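Local coordinates for cell wall surface anchor family protein (Streptococcus pneumoniae, PDB 4OQ1) that serves as an ancillary pilin of the pneumococcal pilus and, as a cell wall surface anchor family protein, probably fixes the pilus to the cell wall, at residues L273-E283 against Y318-Y329. The protein carries 3 engineered substitutions. Sequence-based numbering, arbitrary orientation.
Sequences LQGAMFKVMKE and YYLWELQAPTGY
Leu273 lays its CD1 methyl over the centre of the Tyr329 ring, 3.6 Å from the centroid, a CH-pi contact. This contact lies just beyond one end of an antiparallel strand pair, 277-283 with 318-322, in a CnaB-type (prealbumin-like) domain at the C-terminal end of the chain. CD2 of Leu273 reaches the hydroxyl side of the same ring, and the Tyr329 hydroxyl is hydrogen-bonded to Asp266. A type II turn from Pro326 to Tyr329 brings the ring back to Leu273. Pro326 packs alongside, its CG against Leu273 CD1 and its CD 3.7 Å from Ala276 CB. Water 1 links Gln274 O to Thr327 N.

At Met277 a classic beta bulge shifts the register by one: Leu323 and Gln324 both face it, and Met277 N donates to Gln324 O. Met277 O accepts two backbone bonds, from Leu323 N at 2.7 Å and Gln324 N at 3.2 Å, both donors tilted from the carbonyl plane. Beyond the bulge, Lys279 pairs with Trp321 and Met281 with Tyr319 through two backbone bonds each.

The two sheet faces differ. On the inner one, Phe278, Val280, Leu320 and Glu322 are buried. CD1 of Phe278 meets Leu320 CB at 3.7 Å and also packs on Glu322, whose OE1 accepts from Leu332 N. Phe308 meets the Phe278 ring from outside the pair. On the other face, Met281 bends at chi2 (-93°) and chi3, and this brings Met281 CE over one face of the Trp321 indole, 3.5 Å from Trp321 CG. With CG anti to the backbone N (chi1 167°) and the chain extended, Gln324 carries NE2 past Met277 SD to Gly275 O. Gln324 NE2 donates to a lone pair of Gly275 O at 3.2 Å, almost straight at 178°, with the acceptor in the plane of the Gln324 amide.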
loop_
_atom_site.group_PDB
_atom_site.type_symbol
_atom_site.label_atom_id
_atom_site.label_comp_id
_atom_site.label_asym_id
_atom_site.label_seq_id
_atom_site.Cartn_x
_atom_site.Cartn_y
_atom_site.Cartn_z
ATOM N N LEU A 273 -40.266 -4.208 -30.646
ATOM C CA LEU A 273 -39.194 -4.024 -31.596
ATOM C C LEU A 273 -37.956 -4.776 -31.186
ATOM O O LEU A 273 -37.495 -4.606 -30.085
ATOM C CB LEU A 273 -38.833 -2.570 -31.842
ATOM C CG LEU A 273 -39.875 -1.573 -32.188
ATOM C CD1 LEU A 273 -39.311 -0.169 -32.142
ATOM C CD2 LEU A 273 -40.319 -1.878 -33.620
ATOM N N GLN A 274 -37.453 -5.614 -32.077
ATOM C CA GLN A 274 -36.261 -6.410 -31.945
ATOM C C GLN A 274 -35.056 -5.641 -32.442
ATOM O O GLN A 274 -35.145 -4.792 -33.352
ATOM C CB GLN A 274 -36.386 -7.632 -32.841
ATOM C CG GLN A 274 -35.296 -8.660 -32.532
ATOM C CD GLN A 274 -35.454 -9.933 -33.355
ATOM O OE1 GLN A 274 -36.327 -10.032 -34.234
ATOM N NE2 GLN A 274 -34.641 -10.924 -33.056
ATOM N N GLY A 275 -33.921 -5.922 -31.824
ATOM C CA GLY A 275 -32.633 -5.404 -32.287
ATOM C C GLY A 275 -32.197 -4.024 -31.766
ATOM O O GLY A 275 -31.266 -3.394 -32.322
ATOM N N ALA A 276 -32.838 -3.519 -30.718
ATOM C CA ALA A 276 -32.346 -2.275 -30.107
ATOM C C ALA A 276 -31.256 -2.725 -29.154
ATOM O O ALA A 276 -31.476 -3.612 -28.327
ATOM C CB ALA A 276 -33.382 -1.486 -29.324
ATOM N N MET A 277 -30.069 -2.209 -29.347
ATOM C CA MET A 277 -28.945 -2.579 -28.490
ATOM C C MET A 277 -28.511 -1.468 -27.584
ATOM O O MET A 277 -28.265 -0.333 -28.029
ATOM C CB MET A 277 -27.746 -3.170 -29.314
ATOM C CG MET A 277 -28.114 -4.255 -30.323
ATOM S SD MET A 277 -26.693 -4.754 -31.347
ATOM C CE MET A 277 -25.683 -5.546 -30.090
ATOM N N PHE A 278 -28.320 -1.810 -26.317
ATOM C CA PHE A 278 -27.831 -0.913 -25.344
ATOM C C PHE A 278 -26.673 -1.421 -24.504
ATOM O O PHE A 278 -26.605 -2.640 -24.118
ATOM C CB PHE A 278 -28.913 -0.497 -24.374
ATOM C CG PHE A 278 -30.194 -0.034 -25.010
ATOM C CD1 PHE A 278 -30.436 1.335 -25.198
ATOM C CD2 PHE A 278 -31.175 -0.930 -25.339
ATOM C CE1 PHE A 278 -31.665 1.766 -25.721
ATOM C CE2 PHE A 278 -32.377 -0.507 -25.911
ATOM C CZ PHE A 278 -32.601 0.864 -26.087
ATOM N N LYS A 279 -25.818 -0.496 -24.109
ATOM C CA LYS A 279 -24.815 -0.820 -23.084
ATOM C C LYS A 279 -25.227 -0.261 -21.791
ATOM O O LYS A 279 -25.683 0.909 -21.736
ATOM C CB LYS A 279 -23.467 -0.256 -23.536
ATOM C CG LYS A 279 -22.311 -0.568 -22.655
ATOM C CD LYS A 279 -21.008 -0.125 -23.315
ATOM C CE LYS A 279 -20.607 -0.943 -24.553
ATOM N NZ LYS A 279 -19.327 -0.468 -25.209
ATOM N N VAL A 280 -25.140 -1.071 -20.711
ATOM C CA VAL A 280 -25.552 -0.551 -19.437
ATOM C C VAL A 280 -24.444 0.222 -18.748
ATOM O O VAL A 280 -23.379 -0.281 -18.653
ATOM C CB VAL A 280 -26.039 -1.693 -18.497
ATOM C CG1 VAL A 280 -26.470 -1.072 -17.210
ATOM C CG2 VAL A 280 -27.182 -2.506 -19.133
ATOM N N MET A 281 -24.683 1.442 -18.310
ATOM C CA MET A 281 -23.633 2.300 -17.733
ATOM C C MET A 281 -24.051 2.931 -16.442
ATOM O O MET A 281 -25.235 3.114 -16.187
ATOM C CB MET A 281 -23.376 3.499 -18.637
ATOM C CG MET A 281 -23.392 3.177 -20.106
ATOM S SD MET A 281 -21.724 2.819 -20.665
ATOM C CE MET A 281 -21.842 3.780 -22.127
ATOM N N LYS A 282 -23.055 3.315 -15.649
ATOM C CA LYS A 282 -23.228 4.209 -14.524
ATOM C C LYS A 282 -22.536 5.508 -14.825
ATOM O O LYS A 282 -21.776 5.597 -15.766
ATOM C CB LYS A 282 -22.814 3.609 -13.205
ATOM C CG LYS A 282 -21.426 3.001 -13.063
ATOM C CD LYS A 282 -21.474 1.923 -11.957
ATOM C CE LYS A 282 -20.133 1.222 -11.715
ATOM N NZ LYS A 282 -19.236 2.059 -10.867
ATOM N N GLU A 283 -22.853 6.541 -14.091
ATOM C CA GLU A 283 -22.137 7.740 -14.284
ATOM C C GLU A 283 -21.244 7.995 -13.092
ATOM O O GLU A 283 -21.663 7.810 -11.988
ATOM C CB GLU A 283 -23.041 8.917 -14.494
ATOM C CG GLU A 283 -22.266 10.198 -14.748
ATOM C CD GLU A 283 -22.390 11.096 -13.579
ATOM O OE1 GLU A 283 -23.538 11.142 -13.192
ATOM O OE2 GLU A 283 -21.396 11.675 -13.040
ATOM N N TYR A 318 -28.678 3.937 -13.041
ATOM C CA TYR A 318 -28.015 3.471 -14.162
ATOM C C TYR A 318 -28.612 4.070 -15.458
ATOM O O TYR A 318 -29.618 4.778 -15.414
ATOM C CB TYR A 318 -28.124 1.980 -14.244
ATOM C CG TYR A 318 -27.545 1.241 -13.079
ATOM C CD1 TYR A 318 -26.251 0.843 -13.081
ATOM C CD2 TYR A 318 -28.292 1.003 -11.975
ATOM C CE1 TYR A 318 -25.690 0.220 -12.011
ATOM C CE2 TYR A 318 -27.775 0.311 -10.889
ATOM C CZ TYR A 318 -26.469 -0.078 -10.921
ATOM O OH TYR A 318 -25.896 -0.792 -9.948
ATOM N N TYR A 319 -28.013 3.725 -16.574
ATOM C CA TYR A 319 -28.340 4.259 -17.912
ATOM C C TYR A 319 -28.195 3.201 -19.012
ATOM O O TYR A 319 -27.168 2.495 -19.091
ATOM C CB TYR A 319 -27.528 5.490 -18.276
ATOM C CG TYR A 319 -27.484 6.584 -17.246
ATOM C CD1 TYR A 319 -28.341 7.635 -17.276
ATOM C CD2 TYR A 319 -26.549 6.508 -16.194
ATOM C CE1 TYR A 319 -28.305 8.583 -16.280
ATOM C CE2 TYR A 319 -26.532 7.427 -15.197
ATOM C CZ TYR A 319 -27.370 8.470 -15.271
ATOM O OH TYR A 319 -27.305 9.357 -14.271
ATOM N N LEU A 320 -29.200 3.152 -19.908
ATOM C CA LEU A 320 -29.151 2.354 -21.092
ATOM C C LEU A 320 -28.589 3.292 -22.168
ATOM O O LEU A 320 -29.314 4.216 -22.593
ATOM C CB LEU A 320 -30.526 1.865 -21.573
ATOM C CG LEU A 320 -31.263 0.915 -20.565
ATOM C CD1 LEU A 320 -32.589 0.459 -21.152
ATOM C CD2 LEU A 320 -30.431 -0.302 -20.335
ATOM N N TRP A 321 -27.331 3.080 -22.500
ATOM C CA TRP A 321 -26.635 3.861 -23.560
ATOM C C TRP A 321 -26.905 3.154 -24.850
ATOM O O TRP A 321 -26.479 1.972 -25.015
ATOM C CB TRP A 321 -25.120 3.940 -23.304
ATOM C CG TRP A 321 -24.319 4.547 -24.439
ATOM C CD1 TRP A 321 -23.801 3.904 -25.492
ATOM C CD2 TRP A 321 -23.996 5.915 -24.603
ATOM N NE1 TRP A 321 -23.174 4.811 -26.358
ATOM C CE2 TRP A 321 -23.226 6.038 -25.771
ATOM C CE3 TRP A 321 -24.211 7.041 -23.842
ATOM C CZ2 TRP A 321 -22.769 7.287 -26.250
ATOM C CZ3 TRP A 321 -23.708 8.268 -24.305
ATOM C CH2 TRP A 321 -23.033 8.372 -25.476
ATOM N N GLU A 322 -27.609 3.811 -25.761
ATOM C CA GLU A 322 -28.053 3.121 -27.040
ATOM C C GLU A 322 -26.913 2.980 -28.007
ATOM O O GLU A 322 -26.285 3.993 -28.412
ATOM C CB GLU A 322 -29.214 3.826 -27.748
ATOM C CG GLU A 322 -29.739 2.991 -28.941
ATOM C CD GLU A 322 -30.962 3.626 -29.592
ATOM O OE1 GLU A 322 -30.966 4.862 -29.745
ATOM O OE2 GLU A 322 -31.889 2.883 -29.922
ATOM N N LEU A 323 -26.550 1.720 -28.287
ATOM C CA LEU A 323 -25.556 1.429 -29.290
ATOM C C LEU A 323 -26.139 1.328 -30.713
ATOM O O LEU A 323 -25.503 1.743 -31.633
ATOM C CB LEU A 323 -24.886 0.099 -28.970
ATOM C CG LEU A 323 -24.113 0.065 -27.632
ATOM C CD1 LEU A 323 -23.704 -1.336 -27.196
ATOM C CD2 LEU A 323 -22.864 0.937 -27.719
ATOM N N GLN A 324 -27.339 0.791 -30.861
ATOM C CA GLN A 324 -27.964 0.585 -32.158
ATOM C C GLN A 324 -29.524 0.653 -32.039
ATOM O O GLN A 324 -30.135 -0.084 -31.245
ATOM C CB GLN A 324 -27.589 -0.815 -32.672
ATOM C CG GLN A 324 -28.398 -1.305 -33.838
ATOM C CD GLN A 324 -27.911 -2.608 -34.386
ATOM O OE1 GLN A 324 -26.889 -2.638 -35.060
ATOM N NE2 GLN A 324 -28.636 -3.722 -34.082
ATOM N N ALA A 325 -30.128 1.475 -32.881
ATOM C CA ALA A 325 -31.592 1.579 -32.902
ATOM C C ALA A 325 -32.205 0.394 -33.709
ATOM O O ALA A 325 -31.543 -0.185 -34.561
ATOM C CB ALA A 325 -32.023 2.927 -33.474
ATOM N N PRO A 326 -33.453 -0.031 -33.372
ATOM C CA PRO A 326 -34.182 -0.926 -34.276
ATOM C C PRO A 326 -34.164 -0.382 -35.668
ATOM O O PRO A 326 -34.219 0.843 -35.830
ATOM C CB PRO A 326 -35.618 -0.909 -33.716
ATOM C CG PRO A 326 -35.480 -0.521 -32.277
ATOM C CD PRO A 326 -34.316 0.452 -32.283
ATOM N N THR A 327 -34.084 -1.261 -36.673
ATOM C CA THR A 327 -34.171 -0.864 -38.095
ATOM C C THR A 327 -35.330 0.109 -38.379
ATOM O O THR A 327 -36.466 -0.147 -38.082
ATOM C CB THR A 327 -34.330 -2.103 -38.997
ATOM O OG1 THR A 327 -33.326 -3.060 -38.652
ATOM C CG2 THR A 327 -34.170 -1.698 -40.437
ATOM N N GLY A 328 -35.045 1.220 -38.977
ATOM C CA GLY A 328 -36.114 2.119 -39.365
ATOM C C GLY A 328 -36.473 3.104 -38.276
ATOM O O GLY A 328 -37.385 3.944 -38.438
ATOM N N TYR A 329 -35.727 3.081 -37.168
ATOM C CA TYR A 329 -36.058 3.962 -36.012
ATOM C C TYR A 329 -34.920 4.972 -35.733
ATOM O O TYR A 329 -33.796 4.737 -36.020
ATOM C CB TYR A 329 -36.433 3.077 -34.767
ATOM C CG TYR A 329 -37.811 2.486 -34.914
ATOM C CD1 TYR A 329 -38.903 3.122 -34.379
ATOM C CD2 TYR A 329 -38.022 1.243 -35.588
ATOM C CE1 TYR A 329 -40.149 2.622 -34.578
ATOM C CE2 TYR A 329 -39.269 0.777 -35.834
ATOM C CZ TYR A 329 -40.323 1.401 -35.329
ATOM O OH TYR A 329 -41.590 0.859 -35.516
HETATM O O HOH W 1 -34.265 -4.028 -35.917
HETATM O O HOH W 2 -25.931 9.050 -12.213
#